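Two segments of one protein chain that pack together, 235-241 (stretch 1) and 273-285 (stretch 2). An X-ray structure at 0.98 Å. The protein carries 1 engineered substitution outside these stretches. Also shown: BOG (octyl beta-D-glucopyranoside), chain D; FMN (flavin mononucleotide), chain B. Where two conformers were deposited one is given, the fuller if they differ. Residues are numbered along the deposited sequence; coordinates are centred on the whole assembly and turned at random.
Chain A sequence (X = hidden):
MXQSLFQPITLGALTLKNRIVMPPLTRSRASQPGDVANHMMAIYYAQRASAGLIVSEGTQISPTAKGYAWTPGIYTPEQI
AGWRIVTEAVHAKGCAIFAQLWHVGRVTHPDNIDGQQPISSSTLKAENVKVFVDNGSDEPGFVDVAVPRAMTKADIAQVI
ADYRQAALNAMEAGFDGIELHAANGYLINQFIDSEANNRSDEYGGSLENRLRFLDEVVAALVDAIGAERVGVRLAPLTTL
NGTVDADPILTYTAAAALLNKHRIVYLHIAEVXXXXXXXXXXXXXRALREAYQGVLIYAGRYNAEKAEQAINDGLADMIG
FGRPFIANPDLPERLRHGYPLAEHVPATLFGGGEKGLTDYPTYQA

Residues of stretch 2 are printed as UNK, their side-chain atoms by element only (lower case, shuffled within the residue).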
# COMPACT_ATOMS: atom_id res chain seq x y z
N ALA A 235 -4.74 -7.73 -3.33
CA ALA A 235 -5.98 -7.94 -2.60
C ALA A 235 -6.84 -8.94 -3.34
O ALA A 235 -7.71 -8.58 -4.14
CB ALA A 235 -6.73 -6.66 -2.42
N PRO A 236 -6.61 -10.24 -3.14
CA PRO A 236 -7.31 -11.24 -3.96
C PRO A 236 -8.81 -11.23 -3.79
O PRO A 236 -9.52 -11.50 -4.78
CB PRO A 236 -6.70 -12.56 -3.49
CG PRO A 236 -5.33 -12.21 -2.98
CD PRO A 236 -5.54 -10.84 -2.31
N LEU A 237 -9.32 -11.02 -2.57
CA LEU A 237 -10.69 -11.34 -2.28
C LEU A 237 -11.52 -10.14 -1.83
O LEU A 237 -12.77 -10.20 -1.90
CB LEU A 237 -10.81 -12.43 -1.22
CG LEU A 237 -10.21 -13.76 -1.62
CD1 LEU A 237 -10.37 -14.73 -0.46
CD2 LEU A 237 -10.86 -14.35 -2.85
N THR A 238 -10.94 -9.07 -1.35
CA THR A 238 -11.71 -7.88 -1.03
C THR A 238 -12.14 -7.20 -2.34
O THR A 238 -11.52 -7.35 -3.37
CB THR A 238 -10.95 -6.92 -0.13
OG1 THR A 238 -9.72 -6.59 -0.80
CG2 THR A 238 -10.66 -7.52 1.24
N THR A 239 -13.26 -6.50 -2.24
CA THR A 239 -13.93 -5.89 -3.39
C THR A 239 -14.47 -4.52 -3.08
O THR A 239 -15.19 -3.91 -3.90
CB THR A 239 -15.08 -6.81 -3.88
OG1 THR A 239 -16.05 -6.90 -2.81
CG2 THR A 239 -14.59 -8.16 -4.32
N LEU A 240 -14.15 -3.97 -1.90
CA LEU A 240 -14.78 -2.76 -1.44
C LEU A 240 -14.69 -1.60 -2.41
O LEU A 240 -15.64 -0.83 -2.56
CB LEU A 240 -14.11 -2.36 -0.09
CG LEU A 240 -14.74 -1.18 0.61
CD1 LEU A 240 -16.14 -1.49 1.06
CD2 LEU A 240 -13.83 -0.80 1.76
N ASN A 241 -13.53 -1.40 -3.02
CA ASN A 241 -13.33 -0.28 -3.93
C ASN A 241 -13.70 -0.59 -5.37
O ASN A 241 -13.42 0.21 -6.27
CB ASN A 241 -11.92 0.27 -3.81
CG ASN A 241 -11.74 0.96 -2.50
OD1 ASN A 241 -12.72 1.41 -1.88
ND2 ASN A 241 -10.49 1.04 -2.09
N UNK A 273 -10.21 -4.97 3.99
CA UNK A 273 -10.16 -3.54 3.74
C UNK A 273 -11.40 -2.95 4.41
O UNK A 273 -12.55 -3.26 4.09
o UNK A 273 -8.62 -1.43 2.57
c UNK A 273 -9.57 -1.88 1.91
o UNK A 273 -10.08 -1.29 0.91
c UNK A 273 -10.11 -3.24 2.25
N UNK A 274 -11.11 -2.19 5.47
CA UNK A 274 -12.13 -1.61 6.35
C UNK A 274 -12.96 -2.74 6.97
O UNK A 274 -12.43 -3.49 7.81
c UNK A 274 -12.93 -0.54 5.66
c UNK A 274 -12.05 0.62 5.33
c UNK A 274 -11.55 0.94 4.12
c UNK A 274 -10.12 3.57 6.07
c UNK A 274 -11.69 1.81 7.61
c UNK A 274 -11.03 2.93 8.15
c UNK A 274 -11.56 1.58 6.25
c UNK A 274 -10.28 3.77 7.36
c UNK A 274 -10.77 2.47 5.50
n UNK A 274 -10.78 2.05 4.22
N UNK A 275 -14.25 -2.83 6.60
CA UNK A 275 -15.21 -3.82 7.07
C UNK A 275 -15.34 -4.99 6.09
O UNK A 275 -16.15 -5.91 6.34
c UNK A 275 -17.15 -2.36 6.12
o UNK A 275 -18.39 -2.08 6.21
c UNK A 275 -16.61 -3.20 7.27
o UNK A 275 -16.39 -1.95 5.19
N UNK A 276 -14.66 -4.97 4.97
CA UNK A 276 -14.71 -6.01 3.94
C UNK A 276 -13.70 -7.08 4.31
O UNK A 276 -12.49 -6.90 4.08
c UNK A 276 -14.45 -5.43 2.57
c UNK A 276 -14.52 -6.38 1.41
o UNK A 276 -14.91 -7.57 1.59
o UNK A 276 -14.15 -5.92 0.32
N UNK A 277 -14.17 -8.12 4.97
CA UNK A 277 -13.35 -9.16 5.59
C UNK A 277 -13.81 -10.52 5.07
O UNK A 277 -14.39 -11.32 5.79
c UNK A 277 -13.40 -9.07 7.11
N UNK A 278 -13.58 -10.80 3.78
CA UNK A 278 -14.07 -12.03 3.19
C UNK A 278 -13.33 -13.23 3.76
O UNK A 278 -12.17 -13.17 4.11
c UNK A 278 -13.79 -11.85 1.69
c UNK A 278 -12.60 -10.92 1.66
c UNK A 278 -12.80 -10.00 2.81
N UNK A 279 -13.98 -14.39 3.72
CA UNK A 279 -13.36 -15.65 4.11
C UNK A 279 -12.19 -15.88 3.19
O UNK A 279 -12.34 -15.87 1.97
c UNK A 279 -14.39 -16.75 3.94
o UNK A 279 -13.25 -18.23 5.31
o UNK A 279 -13.84 -19.09 3.37
c UNK A 279 -13.79 -18.15 4.18
N UNK A 280 -11.03 -16.07 3.76
CA UNK A 280 -9.80 -16.29 3.00
C UNK A 280 -9.29 -17.66 3.40
O UNK A 280 -8.59 -17.79 4.42
c UNK A 280 -8.80 -15.21 3.33
o UNK A 280 -9.42 -13.93 3.09
c UNK A 280 -7.58 -15.27 2.46
N UNK A 281 -9.67 -18.71 2.64
CA UNK A 281 -9.41 -20.06 3.11
C UNK A 281 -7.95 -20.33 3.36
O UNK A 281 -7.07 -19.92 2.59
c UNK A 281 -10.47 -18.69 1.42
c UNK A 281 -9.96 -20.94 1.95
c UNK A 281 -11.05 -20.06 1.34
N UNK A 282 -7.67 -21.11 4.40
CA UNK A 282 -6.32 -21.54 4.66
C UNK A 282 -5.74 -22.28 3.48
O UNK A 282 -4.57 -22.10 3.18
c UNK A 282 -6.26 -22.37 5.97
c UNK A 282 -6.57 -21.53 7.19
c UNK A 282 -4.90 -23.00 6.12
N UNK A 283 -6.51 -23.09 2.78
CA UNK A 283 -6.02 -23.82 1.60
C UNK A 283 -5.49 -22.84 0.56
O UNK A 283 -4.47 -23.12 -0.10
o UNK A 283 -8.26 -23.94 0.69
c UNK A 283 -7.10 -24.70 1.00
N UNK A 284 -6.16 -21.74 0.40
CA UNK A 284 -5.74 -20.70 -0.56
C UNK A 284 -4.46 -20.02 -0.06
O UNK A 284 -3.51 -19.83 -0.82
c UNK A 284 -5.51 -17.51 -3.57
c UNK A 284 -5.99 -16.30 -3.26
c UNK A 284 -6.78 -16.19 -2.10
c UNK A 284 -6.52 -18.54 -1.66
c UNK A 284 -5.75 -18.62 -2.80
c UNK A 284 -6.84 -19.71 -0.76
c UNK A 284 -7.00 -17.31 -1.33
N UNK A 285 -4.41 -19.68 1.24
CA UNK A 285 -3.19 -19.14 1.79
C UNK A 285 -2.03 -20.09 1.58
O UNK A 285 -0.91 -19.67 1.25
n UNK A 285 -5.35 -15.83 6.70
c UNK A 285 -3.37 -18.81 3.28
c UNK A 285 -4.35 -17.72 3.54
c UNK A 285 -4.44 -17.38 5.04
c UNK A 285 -5.33 -16.21 5.29
C1 BOG D . -9.72 5.12 2.24
O1 BOG D . -10.58 5.49 3.28
C2 BOG D . -8.33 5.66 2.43
O2 BOG D . -8.31 7.07 2.36
C3 BOG D . -7.36 5.16 1.35
O3 BOG D . -6.04 5.49 1.69
C4 BOG D . -7.43 3.62 1.34
O4 BOG D . -6.61 3.15 0.32
C5 BOG D . -8.85 3.11 1.19
O5 BOG D . -9.59 3.66 2.27
C6 BOG D . -8.92 1.61 1.22
O6 BOG D . -10.28 1.28 0.98
C1' BOG D . -11.94 5.53 2.93
C2' BOG D . -12.87 6.11 4.00
C3' BOG D . -12.64 5.56 5.38
C4' BOG D . -13.68 5.73 6.47
C5' BOG D . -13.03 6.51 7.62
C6' BOG D . -13.65 7.90 7.73
C7' BOG D . -12.97 8.69 8.87
C8' BOG D . -13.96 9.77 9.29
N1 FMN B . -3.70 0.42 2.38
C2 FMN B . -2.82 0.69 1.43
O2 FMN B . -2.31 -0.21 0.71
N3 FMN B . -2.43 2.00 1.19
C4 FMN B . -2.93 3.08 1.92
O4 FMN B . -2.44 4.22 1.71
C4A FMN B . -3.93 2.78 2.84
N5 FMN B . -4.55 3.80 3.55
C5A FMN B . -5.23 3.44 4.75
C6 FMN B . -5.63 4.42 5.63
C7 FMN B . -6.28 4.11 6.84
C7M FMN B . -6.58 5.23 7.81
C8 FMN B . -6.55 2.80 7.11
C8M FMN B . -7.22 2.37 8.41
C9 FMN B . -6.16 1.79 6.21
C9A FMN B . -5.48 2.10 5.03
N10 FMN B . -5.03 1.08 4.16
C10 FMN B . -4.20 1.42 3.10
C1' FMN B . -5.26 -0.32 4.51
C2' FMN B . -4.32 -0.84 5.61
O2' FMN B . -2.99 -0.93 5.14
C3' FMN B . -4.70 -2.22 6.10
O3' FMN B . -4.53 -3.21 5.10
C4' FMN B . -6.13 -2.33 6.67
O4' FMN B . -6.44 -1.25 7.53
C5' FMN B . -6.39 -3.68 7.33
O5' FMN B . -5.53 -3.88 8.46
P FMN B . -6.09 -3.61 9.95
O1P FMN B . -6.32 -2.12 10.05
O2P FMN B . -7.38 -4.39 10.10
O3P FMN B . -4.97 -4.10 10.83
O HOH W 1 -15.19 -8.81 -0.77
O HOH W 2 -11.04 -2.48 -1.96

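Position 273 carries two side-chain carbons, the second bearing two oxygens, one of which lies 3.8 Å from Asn241 ND2: a carboxylate on a single methylene, Asp273. Its OD2 accepts hydrogen bonds from BOG O6 (2.6 Å) and from water 2 (3.3 Å), which in turn accepts one from Asn241 N (2.9 Å).

Position 274 has one carbon followed by fused five- and six-membered rings of eight carbons and one nitrogen, an indole, and is Trp274. Leu240 CD2 meets the ring edge at Trp274 CD1 (3.7 Å), the octyl chain of BOG covers one face, and Trp274 NE1 donates to BOG O5 (2.8 Å).

Position 275 again shows two carbons and a pair of oxygens, and only brushes Leu240, with 4.2 Å from an oxygen to Leu240 CD1; this is Asp275, exposed.

At position 276 the same atom set points toward stretch 1, and one oxygen lies 2.8 Å from Thr239 N. This is Asp276. A type II' turn from Asp273 to Asp276, closed by backbone hydrogen bonds in both directions between its ends, sets the carboxylate in place.

Position 277 has a single carbon, directed away from stretch 1 and touching nothing there: Ala277. At 278, three carbons close a ring onto the backbone nitrogen, and one lies 3.7 Å from Leu237 CB, which identifies Pro278.

Position 279, two carbons with two terminal oxygens, directs its side chain away; it is Asp279, whose backbone O lies 3.3 Å from Leu237 CD1. Position 280 has a carbon bearing one oxygen and one carbon, the oxygen 3.8 Å from Leu237 CD1, and is Thr280.

Another three-carbon ring onto nitrogen, 4.4 Å from Leu237 CD1, makes 281 Pro281, the N-cap of the helix that follows. Position 282, one carbon branching to two, is Val282; position 283, a carbon and an oxygen, is Ser283. Neither reaches stretch 1.

Position 284 is a carbon followed by a six-carbon ring whose edge meets Pro236 CB at 3.8 Å: Phe284. Four carbons in a row ending in nitrogen make 285 Lys285, out of reach.

The contact joins a polar anchor to apolar packing. Asp276 OD2 accepts the nearly linear hydrogen bond from Thr239 N, while water 1 donates to Asp276 OD1 (2.7 Å) and Leu237 O (3.0 Å), bridging the stretches. Leu237 packs among Pro278, Pro281 and Phe284, and Leu240 reaches Trp274. BOG O6 adds a further bridge, accepting from Asn241 ND2 (3.1 Å) while donating to Asp273.

Stretch 2 (273-285) DWDDAPDTPVSFK
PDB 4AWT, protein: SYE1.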